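Local coordinates for protein endoglucanase (Clostridium thermocellum, PDB 2YIK) that probably hydrolyses internal glycosidic bonds of cellulose, as a family 9 glycoside hydrolase, at residues 48-53 / 495-500; 285-290 / 327-332; 437-442 / 473-478. All coordinates share one frame; numbering follows the deposited sequence.

Contact 1: residues 48-53 / 495-500; sequences MFFYDA and NEVAID
V497 is the first residue of 495-500 to meet the ring of F50. Its CG2 approaches CE1 of F50 at 3.6 Å, and the side chains lie aslant. The CB bond of F50 points toward 495-500, and CG, anti to the backbone N (chi1 175°), carries the ring on. A498, the N-cap residue of helix 499-516, takes part through its backbone, since its CB points away. Its C lies 3.3 Å from F50 CE2, so the tip of the ring rests on the chain just before the helix. I499 N sits at the edge of the F50 ring, 3.4 Å from CE2. The CB of I499 packs 3.7 Å from CE1 of Y51, with the side chains nearly at right angles. The hydroxyl OH of Y51 donates a hydrogen bond of 2.7 Å to I499 O. It comes in the carbonyl plane, on a lone pair, with a C=O...donor angle of 142°. Helix 124-140 packs against both residues. V497 lies about 6 Å, side chain to side chain, from the predicted active-site H451. The contact joins short helix 49-54, near the start of the model, to helix 499-516, its last helix, in the (alpha/alpha)6 barrel fold of family 9.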
ATOM      1  N   MET A  48      -1.733 -11.140   6.007  1.00 29.44           N
ATOM      2  CA  MET A  48      -0.940 -10.144   6.722  1.00 28.69           C
ATOM      3  C   MET A  48       0.452 -10.584   7.134  1.00 27.93           C
ATOM      4  O   MET A  48       1.324  -9.745   7.370  1.00 27.08           O
ATOM      5  CB  MET A  48      -1.708  -9.628   7.944  1.00 27.29           C
ATOM      6  CG  MET A  48      -2.883  -8.755   7.554  1.00 30.04           C
ATOM      7  SD  MET A  48      -3.928  -8.195   8.911  1.00 33.79           S
ATOM      8  CE  MET A  48      -5.033  -9.540   9.044  1.00 31.29           C
ATOM      9  N   PHE A  49       0.678 -11.890   7.208  1.00 27.38           N
ATOM     10  CA  PHE A  49       1.987 -12.380   7.613  1.00 27.99           C
ATOM     11  C   PHE A  49       3.121 -11.991   6.687  1.00 27.35           C
ATOM     12  O   PHE A  49       4.282 -12.036   7.086  1.00 27.57           O
ATOM     13  CB  PHE A  49       1.944 -13.893   7.810  1.00 27.60           C
ATOM     14  CG  PHE A  49       1.354 -14.288   9.121  1.00 28.54           C
ATOM     15  CD1 PHE A  49       2.154 -14.404  10.257  1.00 29.14           C
ATOM     16  CD2 PHE A  49      -0.016 -14.475   9.243  1.00 27.83           C
ATOM     17  CE1 PHE A  49       1.586 -14.691  11.499  1.00 30.02           C
ATOM     18  CE2 PHE A  49      -0.589 -14.761  10.468  1.00 27.75           C
ATOM     19  CZ  PHE A  49       0.211 -14.872  11.601  1.00 29.30           C
ATOM     20  N   PHE A  50       2.799 -11.596   5.460  1.00 26.25           N
ATOM     21  CA  PHE A  50       3.855 -11.176   4.549  1.00 26.08           C
ATOM     22  C   PHE A  50       4.472  -9.910   5.113  1.00 25.18           C
ATOM     23  O   PHE A  50       5.670  -9.679   4.981  1.00 25.17           O
ATOM     24  CB  PHE A  50       3.328 -10.860   3.149  1.00 25.70           C
ATOM     25  CG  PHE A  50       4.394 -10.304   2.240  1.00 25.84           C
ATOM     26  CD1 PHE A  50       5.380 -11.131   1.717  1.00 25.40           C
ATOM     27  CD2 PHE A  50       4.432  -8.942   1.936  1.00 25.79           C
ATOM     28  CE1 PHE A  50       6.411 -10.606   0.944  1.00 26.71           C
ATOM     29  CE2 PHE A  50       5.456  -8.410   1.168  1.00 25.66           C
ATOM     30  CZ  PHE A  50       6.439  -9.244   0.654  1.00 26.35           C
ATOM     31  N   TYR A  51       3.650  -9.087   5.747  1.00 25.40           N
ATOM     32  CA  TYR A  51       4.156  -7.850   6.304  1.00 25.44           C
ATOM     33  C   TYR A  51       5.102  -8.127   7.464  1.00 25.77           C
ATOM     34  O   TYR A  51       6.117  -7.447   7.608  1.00 25.09           O
ATOM     35  CB  TYR A  51       2.983  -6.950   6.692  1.00 24.53           C
ATOM     36  CG  TYR A  51       2.255  -6.480   5.452  1.00 25.20           C
ATOM     37  CD1 TYR A  51       2.862  -5.587   4.564  1.00 24.84           C
ATOM     38  CD2 TYR A  51       1.008  -7.004   5.109  1.00 24.38           C
ATOM     39  CE1 TYR A  51       2.248  -5.234   3.359  1.00 26.11           C
ATOM     40  CE2 TYR A  51       0.386  -6.661   3.908  1.00 25.64           C
ATOM     41  CZ  TYR A  51       1.012  -5.779   3.034  1.00 24.85           C
ATOM     42  OH  TYR A  51       0.427  -5.476   1.827  1.00 22.56           O
ATOM     43  N   ASP A  52       4.797  -9.142   8.267  1.00 26.04           N
ATOM     44  CA  ASP A  52       5.680  -9.486   9.375  1.00 26.80           C
ATOM     45  C   ASP A  52       7.042  -9.897   8.824  1.00 27.26           C
ATOM     46  O   ASP A  52       8.076  -9.628   9.438  1.00 27.59           O
ATOM     47  CB  ASP A  52       5.112 -10.645  10.198  1.00 27.80           C
ATOM     48  CG  ASP A  52       3.796 -10.302  10.857  1.00 29.69           C
ATOM     49  OD1 ASP A  52       2.862  -9.901  10.130  1.00 29.97           O
ATOM     50  OD2 ASP A  52       3.696 -10.438  12.098  1.00 29.25           O
ATOM     51  N   ALA A  53       7.038 -10.543   7.659  1.00 27.60           N
ATOM     52  CA  ALA A  53       8.275 -11.003   7.041  1.00 26.57           C
ATOM     53  C   ALA A  53       9.120  -9.871   6.481  1.00 27.36           C
ATOM     54  O   ALA A  53      10.315 -10.049   6.251  1.00 28.37           O
ATOM     55  CB  ALA A  53       7.965 -12.014   5.940  1.00 25.40           C
ATOM     56  N   ASN A 495       7.243 -15.008  -9.567  1.00 32.89           N
ATOM     57  CA  ASN A 495       7.341 -15.345  -8.145  1.00 32.55           C
ATOM     58  C   ASN A 495       7.750 -14.162  -7.267  1.00 31.28           C
ATOM     59  O   ASN A 495       8.131 -14.331  -6.104  1.00 30.88           O
ATOM     60  CB  ASN A 495       8.289 -16.530  -7.916  1.00 30.65           C
ATOM     61  CG  ASN A 495       7.536 -17.808  -7.550  1.00 32.04           C
ATOM     62  OD1 ASN A 495       8.138 -18.842  -7.246  1.00 31.91           O
ATOM     63  ND2 ASN A 495       6.209 -17.739  -7.583  1.00 28.57           N
ATOM     64  N   GLU A 496       7.674 -12.966  -7.837  1.00 29.97           N
ATOM     65  CA  GLU A 496       7.987 -11.738  -7.111  1.00 29.53           C
ATOM     66  C   GLU A 496       6.927 -11.553  -6.016  1.00 28.92           C
ATOM     67  O   GLU A 496       5.766 -11.947  -6.187  1.00 27.48           O
ATOM     68  CB  GLU A 496       7.939 -10.550  -8.080  1.00 29.48           C
ATOM     69  CG  GLU A 496       7.852  -9.165  -7.450  1.00 32.97           C
ATOM     70  CD  GLU A 496       9.169  -8.680  -6.879  1.00 35.53           C
ATOM     71  OE1 GLU A 496      10.036  -9.522  -6.560  1.00 35.70           O
ATOM     72  OE2 GLU A 496       9.331  -7.447  -6.746  1.00 38.77           O
ATOM     73  N   VAL A 497       7.341 -10.983  -4.886  1.00 27.93           N
ATOM     74  CA  VAL A 497       6.447 -10.699  -3.761  1.00 26.82           C
ATOM     75  C   VAL A 497       6.749  -9.264  -3.313  1.00 26.70           C
ATOM     76  O   VAL A 497       7.881  -8.800  -3.445  1.00 25.37           O
ATOM     77  CB  VAL A 497       6.686 -11.657  -2.569  1.00 27.34           C
ATOM     78  CG1 VAL A 497       6.319 -13.082  -2.961  1.00 26.37           C
ATOM     79  CG2 VAL A 497       8.133 -11.573  -2.110  1.00 28.33           C
ATOM     80  N   ALA A 498       5.750  -8.552  -2.801  1.00 25.14           N
ATOM     81  CA  ALA A 498       5.986  -7.173  -2.369  1.00 25.32           C
ATOM     82  C   ALA A 498       4.879  -6.616  -1.495  1.00 24.52           C
ATOM     83  O   ALA A 498       3.758  -7.124  -1.503  1.00 23.42           O
ATOM     84  CB  ALA A 498       6.181  -6.268  -3.585  1.00 24.10           C
ATOM     85  N   ILE A 499       5.195  -5.560  -0.745  1.00 24.13           N
ATOM     86  CA  ILE A 499       4.193  -4.962   0.110  1.00 23.02           C
ATOM     87  C   ILE A 499       3.024  -4.423  -0.716  1.00 23.00           C
ATOM     88  O   ILE A 499       1.882  -4.484  -0.271  1.00 22.19           O
ATOM     89  CB  ILE A 499       4.801  -3.863   1.052  1.00 24.16           C
ATOM     90  CG1 ILE A 499       5.609  -2.818   0.273  1.00 24.19           C
ATOM     91  CG2 ILE A 499       5.689  -4.532   2.089  1.00 19.87           C
ATOM     92  CD1 ILE A 499       4.763  -1.824  -0.496  1.00 32.79           C
ATOM     93  N   ASP A 500       3.287  -3.936  -1.929  1.00 24.43           N
ATOM     94  CA  ASP A 500       2.184  -3.430  -2.747  1.00 24.70           C
ATOM     95  C   ASP A 500       1.359  -4.587  -3.309  1.00 24.99           C
ATOM     96  O   ASP A 500       0.161  -4.441  -3.524  1.00 25.50           O
ATOM     97  CB  ASP A 500       2.691  -2.499  -3.873  1.00 23.96           C
ATOM     98  CG  ASP A 500       3.173  -3.248  -5.105  1.00 27.07           C
ATOM     99  OD1 ASP A 500       4.344  -3.683  -5.122  1.00 27.26           O
ATOM    100  OD2 ASP A 500       2.382  -3.399  -6.064  1.00 26.90           O
TER

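Contact 2: residues 285-290 / 327-332; sequences AAAWLY and CILAEI
A287, W288 and Y290 pack against I328, L329 and I332 in a buried contact between helices 279-293 and 322-336, in which all the side-chain contacts are apolar. The segment axes run in nearly the same direction, at 28° to each other, and approach to 9.2 Å. A287 sits at the middle. Its small side chain lets the backbones come close, with CA of A287 6.0 Å from CA of L329. The CB of A287 touches CG2 of I328 at 3.7 Å and also meets CD2 of L329. I332 comes in beside this methyl, and its CD1 lies 3.2 Å from A287 O, a tight approach.

Helix 296-305 lies between the two helices in sequence. Their like direction is consistent with neighbours in one layer of the (alpha/alpha)6 barrel of family 9 enzymes, where successive helices alternate between an inner and an outer ring.

On one flank, I328 lies over a face of the W288 indole. CD1 stands 3.2 Å above the ring plane, offset toward the rim on the six-membered side. Its closest ring atom is CZ2 of W288, 3.3 Å from CD1. The CG1 of I328 is anti to its carbonyl carbon (chi1 -54°), which directs this branch at the indole while CG2 turns to A287. W284 and Y139 make edge-to-face contacts with W288, and W136 of helix 124-140 touches both W288 and I328. On the other flank, CG2 of I332 meets CE2 of Y290 at 3.6 Å, and the two side chains lie at a slant. The Y290 ring gives its apolar carbons to I332, while its OH is hydrogen-bonded to OE2 of E296.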
ATOM      1  N   ALA A 285      -5.200  11.782  -1.077  1.00 20.92           N
ATOM      2  CA  ALA A 285      -4.969  12.345   0.254  1.00 20.87           C
ATOM      3  C   ALA A 285      -6.066  13.359   0.597  1.00 21.98           C
ATOM      4  O   ALA A 285      -6.616  13.349   1.701  1.00 22.79           O
ATOM      5  CB  ALA A 285      -3.609  13.021   0.305  1.00 18.14           C
ATOM      6  N   ALA A 286      -6.381  14.229  -0.359  1.00 21.51           N
ATOM      7  CA  ALA A 286      -7.400  15.254  -0.161  1.00 22.68           C
ATOM      8  C   ALA A 286      -8.754  14.643   0.184  1.00 23.50           C
ATOM      9  O   ALA A 286      -9.436  15.110   1.096  1.00 24.29           O
ATOM     10  CB  ALA A 286      -7.522  16.129  -1.415  1.00 20.78           C
ATOM     11  N   ALA A 287      -9.139  13.600  -0.547  1.00 22.71           N
ATOM     12  CA  ALA A 287     -10.415  12.936  -0.299  1.00 22.71           C
ATOM     13  C   ALA A 287     -10.455  12.358   1.111  1.00 22.62           C
ATOM     14  O   ALA A 287     -11.446  12.508   1.816  1.00 24.07           O
ATOM     15  CB  ALA A 287     -10.647  11.825  -1.322  1.00 21.71           C
ATOM     16  N   TRP A 288      -9.381  11.684   1.513  1.00 23.13           N
ATOM     17  CA  TRP A 288      -9.324  11.099   2.845  1.00 22.88           C
ATOM     18  C   TRP A 288      -9.314  12.166   3.931  1.00 23.30           C
ATOM     19  O   TRP A 288      -9.887  11.972   5.004  1.00 23.96           O
ATOM     20  CB  TRP A 288      -8.094  10.207   2.997  1.00 22.69           C
ATOM     21  CG  TRP A 288      -8.281   8.846   2.407  1.00 24.09           C
ATOM     22  CD1 TRP A 288      -7.778   8.384   1.223  1.00 23.07           C
ATOM     23  CD2 TRP A 288      -9.047   7.772   2.968  1.00 22.59           C
ATOM     24  NE1 TRP A 288      -8.178   7.084   1.014  1.00 23.07           N
ATOM     25  CE2 TRP A 288      -8.954   6.685   2.065  1.00 23.85           C
ATOM     26  CE3 TRP A 288      -9.792   7.620   4.144  1.00 22.85           C
ATOM     27  CZ2 TRP A 288      -9.590   5.460   2.310  1.00 22.78           C
ATOM     28  CZ3 TRP A 288     -10.423   6.400   4.385  1.00 23.44           C
ATOM     29  CH2 TRP A 288     -10.314   5.336   3.471  1.00 24.80           C
ATOM     30  N   LEU A 289      -8.651  13.284   3.658  1.00 21.84           N
ATOM     31  CA  LEU A 289      -8.602  14.366   4.627  1.00 23.21           C
ATOM     32  C   LEU A 289      -9.972  15.025   4.785  1.00 23.82           C
ATOM     33  O   LEU A 289     -10.301  15.514   5.866  1.00 22.98           O
ATOM     34  CB  LEU A 289      -7.543  15.398   4.229  1.00 21.80           C
ATOM     35  CG  LEU A 289      -6.122  14.968   4.616  1.00 23.55           C
ATOM     36  CD1 LEU A 289      -5.097  15.800   3.881  1.00 24.31           C
ATOM     37  CD2 LEU A 289      -5.943  15.090   6.130  1.00 23.51           C
ATOM     38  N   TYR A 290     -10.778  15.035   3.723  1.00 24.21           N
ATOM     39  CA  TYR A 290     -12.104  15.630   3.846  1.00 26.12           C
ATOM     40  C   TYR A 290     -12.935  14.677   4.692  1.00 27.56           C
ATOM     41  O   TYR A 290     -13.697  15.103   5.559  1.00 27.19           O
ATOM     42  CB  TYR A 290     -12.787  15.820   2.491  1.00 25.28           C
ATOM     43  CG  TYR A 290     -14.183  16.401   2.633  1.00 25.73           C
ATOM     44  CD1 TYR A 290     -14.380  17.769   2.848  1.00 25.75           C
ATOM     45  CD2 TYR A 290     -15.308  15.571   2.625  1.00 25.94           C
ATOM     46  CE1 TYR A 290     -15.663  18.294   3.056  1.00 26.05           C
ATOM     47  CE2 TYR A 290     -16.587  16.083   2.830  1.00 25.62           C
ATOM     48  CZ  TYR A 290     -16.758  17.443   3.044  1.00 27.35           C
ATOM     49  OH  TYR A 290     -18.029  17.935   3.237  1.00 30.37           O
ATOM     50  N   CYS A 327     -13.508   6.053  -5.430  1.00 23.44           N
ATOM     51  CA  CYS A 327     -14.317   5.359  -4.432  1.00 22.93           C
ATOM     52  C   CYS A 327     -14.559   6.238  -3.205  1.00 23.16           C
ATOM     53  O   CYS A 327     -15.679   6.324  -2.701  1.00 23.75           O
ATOM     54  CB  CYS A 327     -13.630   4.062  -3.981  1.00 23.46           C
ATOM     55  SG  CYS A 327     -13.649   2.713  -5.179  1.00 22.37           S
ATOM     56  N   ILE A 328     -13.508   6.897  -2.732  1.00 22.18           N
ATOM     57  CA  ILE A 328     -13.637   7.732  -1.553  1.00 23.30           C
ATOM     58  C   ILE A 328     -14.513   8.955  -1.819  1.00 23.57           C
ATOM     59  O   ILE A 328     -15.358   9.303  -0.992  1.00 22.87           O
ATOM     60  CB  ILE A 328     -12.250   8.161  -1.020  1.00 22.40           C
ATOM     61  CG1 ILE A 328     -11.387   6.914  -0.794  1.00 20.55           C
ATOM     62  CG2 ILE A 328     -12.407   8.948   0.293  1.00 20.69           C
ATOM     63  CD1 ILE A 328     -12.032   5.890   0.095  1.00 21.70           C
ATOM     64  N   LEU A 329     -14.318   9.596  -2.968  1.00 22.68           N
ATOM     65  CA  LEU A 329     -15.128  10.752  -3.323  1.00 22.19           C
ATOM     66  C   LEU A 329     -16.594  10.329  -3.438  1.00 22.70           C
ATOM     67  O   LEU A 329     -17.495  11.085  -3.092  1.00 23.07           O
ATOM     68  CB  LEU A 329     -14.641  11.370  -4.641  1.00 21.54           C
ATOM     69  CG  LEU A 329     -13.326  12.156  -4.545  1.00 21.97           C
ATOM     70  CD1 LEU A 329     -12.916  12.664  -5.920  1.00 23.19           C
ATOM     71  CD2 LEU A 329     -13.501  13.326  -3.586  1.00 21.27           C
ATOM     72  N   ALA A 330     -16.835   9.111  -3.909  1.00 22.25           N
ATOM     73  CA  ALA A 330     -18.202   8.632  -4.036  1.00 22.40           C
ATOM     74  C   ALA A 330     -18.808   8.371  -2.655  1.00 22.21           C
ATOM     75  O   ALA A 330     -19.984   8.663  -2.425  1.00 22.43           O
ATOM     76  CB  ALA A 330     -18.243   7.367  -4.881  1.00 20.69           C
ATOM     77  N   GLU A 331     -18.013   7.816  -1.743  1.00 21.35           N
ATOM     78  CA  GLU A 331     -18.498   7.548  -0.392  1.00 23.23           C
ATOM     79  C   GLU A 331     -18.762   8.880   0.306  1.00 23.43           C
ATOM     80  O   GLU A 331     -19.692   8.997   1.087  1.00 24.62           O
ATOM     81  CB  GLU A 331     -17.477   6.719   0.398  1.00 22.17           C
ATOM     82  CG  GLU A 331     -17.263   5.326  -0.177  1.00 24.32           C
ATOM     83  CD  GLU A 331     -16.225   4.496   0.570  1.00 26.70           C
ATOM     84  OE1 GLU A 331     -15.902   4.803   1.735  1.00 26.17           O
ATOM     85  OE2 GLU A 331     -15.735   3.514  -0.021  1.00 26.81           O
ATOM     86  N   ILE A 332     -17.937   9.880   0.013  1.00 23.48           N
ATOM     87  CA  ILE A 332     -18.095  11.206   0.594  1.00 24.20           C
ATOM     88  C   ILE A 332     -19.423  11.790   0.113  1.00 24.91           C
ATOM     89  O   ILE A 332     -20.179  12.383   0.887  1.00 23.34           O
ATOM     90  CB  ILE A 332     -16.921  12.121   0.171  1.00 23.77           C
ATOM     91  CG1 ILE A 332     -15.692  11.788   1.024  1.00 23.37           C
ATOM     92  CG2 ILE A 332     -17.315  13.594   0.276  1.00 23.94           C
ATOM     93  CD1 ILE A 332     -14.416  12.423   0.535  1.00 23.41           C
TER

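Contact 3: residues 437-442 / 473-478; sequences CYVVGY and GALVGG
V440 and A474 share the first of three backbone hydrogen bonds: V440 N donates to A474 O at 2.9 Å. G473 N donates to V440 O, also at 2.9 Å. V476 N reaches Y438 O over a longer 3.2 Å, but this bond is the straightest of the three, with an N-H...O angle of 163°. The V440-A474 and V476-Y438 bonds flank a single antiparallel bridge in which V439 and L475 form a non-hydrogen-bonded pair. The G473-V440 bond extends the pairing at the turn. Within the bridge CA-H groups approach carbonyls, and V439 CA lies 3.2 Å from A474 O. A type II turn runs from V439 to Y442 with G441 at its third position, where phi is positive.

The side chains add packing around the bridge. CG1 of V440 is placed 3.5 Å from CB of A474 and also approaches V476, but V440 chi1 is nearly eclipsed (7°), so these contacts are doubtful. CG2 of V476 meets the edge of the Y438 ring, in its plane, 3.8 Å from CD1. G478 CA also nears that ring, and H485 meets it edge-to-face. V439 and L475 pair through CG2 and CD1.

Both segments are loop, on either side of the short helix 453-456. V439 and L475 lean on F505 of helix 499-516, while L475 also touches A393 and T397 of helix 392-408.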
ATOM      1  N   CYS A 437      -2.014 -22.873  -5.887  1.00 28.93           N
ATOM      2  CA  CYS A 437      -2.399 -21.798  -4.987  1.00 29.33           C
ATOM      3  C   CYS A 437      -1.258 -20.794  -5.033  1.00 28.96           C
ATOM      4  O   CYS A 437      -0.102 -21.136  -4.762  1.00 30.52           O
ATOM      5  CB  CYS A 437      -2.585 -22.306  -3.555  1.00 27.90           C
ATOM      6  SG  CYS A 437      -3.046 -20.986  -2.385  1.00 28.28           S
ATOM      7  N   TYR A 438      -1.582 -19.554  -5.377  1.00 28.33           N
ATOM      8  CA  TYR A 438      -0.579 -18.511  -5.503  1.00 27.46           C
ATOM      9  C   TYR A 438      -0.268 -17.719  -4.229  1.00 26.83           C
ATOM     10  O   TYR A 438       0.448 -16.721  -4.266  1.00 26.89           O
ATOM     11  CB  TYR A 438      -0.986 -17.595  -6.656  1.00 26.60           C
ATOM     12  CG  TYR A 438      -0.878 -18.291  -8.000  1.00 26.61           C
ATOM     13  CD1 TYR A 438       0.359 -18.449  -8.616  1.00 26.62           C
ATOM     14  CD2 TYR A 438      -2.005 -18.841  -8.626  1.00 25.43           C
ATOM     15  CE1 TYR A 438       0.486 -19.137  -9.823  1.00 27.81           C
ATOM     16  CE2 TYR A 438      -1.894 -19.536  -9.835  1.00 27.56           C
ATOM     17  CZ  TYR A 438      -0.643 -19.678 -10.428  1.00 28.17           C
ATOM     18  OH  TYR A 438      -0.514 -20.346 -11.624  1.00 29.64           O
ATOM     19  N   VAL A 439      -0.810 -18.180  -3.108  1.00 26.88           N
ATOM     20  CA  VAL A 439      -0.584 -17.575  -1.798  1.00 26.26           C
ATOM     21  C   VAL A 439       0.323 -18.595  -1.109  1.00 28.68           C
ATOM     22  O   VAL A 439      -0.117 -19.707  -0.816  1.00 28.13           O
ATOM     23  CB  VAL A 439      -1.915 -17.453  -1.025  1.00 26.06           C
ATOM     24  CG1 VAL A 439      -1.680 -16.866   0.358  1.00 23.90           C
ATOM     25  CG2 VAL A 439      -2.884 -16.593  -1.814  1.00 24.07           C
ATOM     26  N   VAL A 440       1.586 -18.255  -0.854  1.00 30.03           N
ATOM     27  CA  VAL A 440       2.452 -19.262  -0.256  1.00 31.41           C
ATOM     28  C   VAL A 440       2.093 -19.681   1.172  1.00 32.65           C
ATOM     29  O   VAL A 440       1.669 -18.865   1.995  1.00 32.48           O
ATOM     30  CB  VAL A 440       3.979 -18.880  -0.382  1.00 32.65           C
ATOM     31  CG1 VAL A 440       4.142 -17.483  -0.928  1.00 32.73           C
ATOM     32  CG2 VAL A 440       4.691 -19.060   0.938  1.00 33.52           C
ATOM     33  N   GLY A 441       2.229 -20.983   1.427  1.00 31.40           N
ATOM     34  CA  GLY A 441       1.948 -21.549   2.738  1.00 31.98           C
ATOM     35  C   GLY A 441       0.487 -21.797   3.069  1.00 32.95           C
ATOM     36  O   GLY A 441       0.171 -22.401   4.088  1.00 32.69           O
ATOM     37  N   TYR A 442      -0.409 -21.347   2.201  1.00 33.93           N
ATOM     38  CA  TYR A 442      -1.841 -21.494   2.426  1.00 33.30           C
ATOM     39  C   TYR A 442      -2.354 -22.922   2.304  1.00 34.09           C
ATOM     40  O   TYR A 442      -3.271 -23.327   3.025  1.00 33.94           O
ATOM     41  CB  TYR A 442      -2.609 -20.620   1.432  1.00 33.06           C
ATOM     42  CG  TYR A 442      -4.115 -20.623   1.610  1.00 33.00           C
ATOM     43  CD1 TYR A 442      -4.724 -19.809   2.564  1.00 33.03           C
ATOM     44  CD2 TYR A 442      -4.935 -21.424   0.811  1.00 32.15           C
ATOM     45  CE1 TYR A 442      -6.106 -19.782   2.718  1.00 32.61           C
ATOM     46  CE2 TYR A 442      -6.325 -21.409   0.957  1.00 32.39           C
ATOM     47  CZ  TYR A 442      -6.900 -20.582   1.910  1.00 33.35           C
ATOM     48  OH  TYR A 442      -8.267 -20.530   2.045  1.00 34.82           O
ATOM     49  N   GLY A 473       1.269 -16.410   3.554  1.00 29.84           N
ATOM     50  CA  GLY A 473       0.435 -15.325   3.068  1.00 28.24           C
ATOM     51  C   GLY A 473       0.896 -14.457   1.920  1.00 28.37           C
ATOM     52  O   GLY A 473       0.154 -13.578   1.480  1.00 27.80           O
ATOM     53  N   ALA A 474       2.107 -14.680   1.428  1.00 28.41           N
ATOM     54  CA  ALA A 474       2.603 -13.881   0.315  1.00 28.13           C
ATOM     55  C   ALA A 474       1.867 -14.245  -0.978  1.00 28.48           C
ATOM     56  O   ALA A 474       1.695 -15.426  -1.290  1.00 27.87           O
ATOM     57  CB  ALA A 474       4.100 -14.100   0.137  1.00 27.04           C
ATOM     58  N   LEU A 475       1.426 -13.228  -1.714  1.00 27.49           N
ATOM     59  CA  LEU A 475       0.738 -13.433  -2.987  1.00 27.60           C
ATOM     60  C   LEU A 475       1.780 -13.133  -4.052  1.00 27.64           C
ATOM     61  O   LEU A 475       2.207 -11.988  -4.200  1.00 26.75           O
ATOM     62  CB  LEU A 475      -0.442 -12.469  -3.137  1.00 26.04           C
ATOM     63  CG  LEU A 475      -1.157 -12.450  -4.493  1.00 26.51           C
ATOM     64  CD1 LEU A 475      -1.848 -13.779  -4.740  1.00 25.09           C
ATOM     65  CD2 LEU A 475      -2.177 -11.313  -4.519  1.00 26.36           C
ATOM     66  N   VAL A 476       2.207 -14.159  -4.781  1.00 26.92           N
ATOM     67  CA  VAL A 476       3.221 -13.960  -5.807  1.00 25.59           C
ATOM     68  C   VAL A 476       2.661 -13.291  -7.065  1.00 24.83           C
ATOM     69  O   VAL A 476       1.446 -13.188  -7.241  1.00 23.05           O
ATOM     70  CB  VAL A 476       3.870 -15.297  -6.182  1.00 25.68           C
ATOM     71  CG1 VAL A 476       4.480 -15.938  -4.933  1.00 25.90           C
ATOM     72  CG2 VAL A 476       2.836 -16.221  -6.812  1.00 24.24           C
ATOM     73  N   GLY A 477       3.564 -12.828  -7.926  1.00 25.05           N
ATOM     74  CA  GLY A 477       3.167 -12.169  -9.157  1.00 25.07           C
ATOM     75  C   GLY A 477       1.977 -12.828  -9.825  1.00 26.64           C
ATOM     76  O   GLY A 477       1.059 -12.149 -10.284  1.00 26.24           O
ATOM     77  N   GLY A 478       1.995 -14.155  -9.895  1.00 26.63           N
ATOM     78  CA  GLY A 478       0.890 -14.869 -10.500  1.00 27.20           C
ATOM     79  C   GLY A 478       1.249 -15.595 -11.776  1.00 28.46           C
ATOM     80  O   GLY A 478       2.412 -15.598 -12.187  1.00 29.99           O
TER

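How the contacts relate
All three contacts are buried, so none is a surface contact. Contacts 1 and 3 are neighbours, with centres about 9 Å apart, and touch: F50 packs on A474, V476 on V497. Both also involve helix 499-516, which begins in contact 1 and supports the loops of contact 3. Contact 2 lies across the chain's centre, about 27 Å from contact 1 and about 31 Å from contact 3, centre to centre. The chemistry follows the elements joined. Contact 2 is apolar helix packing. Contact 3 is held by backbone bonds between loops. Contact 1 mixes the two, with aromatic packing and one side-chain bond to a carbonyl. The predicted active-site H451 lies near contacts 1 and 3.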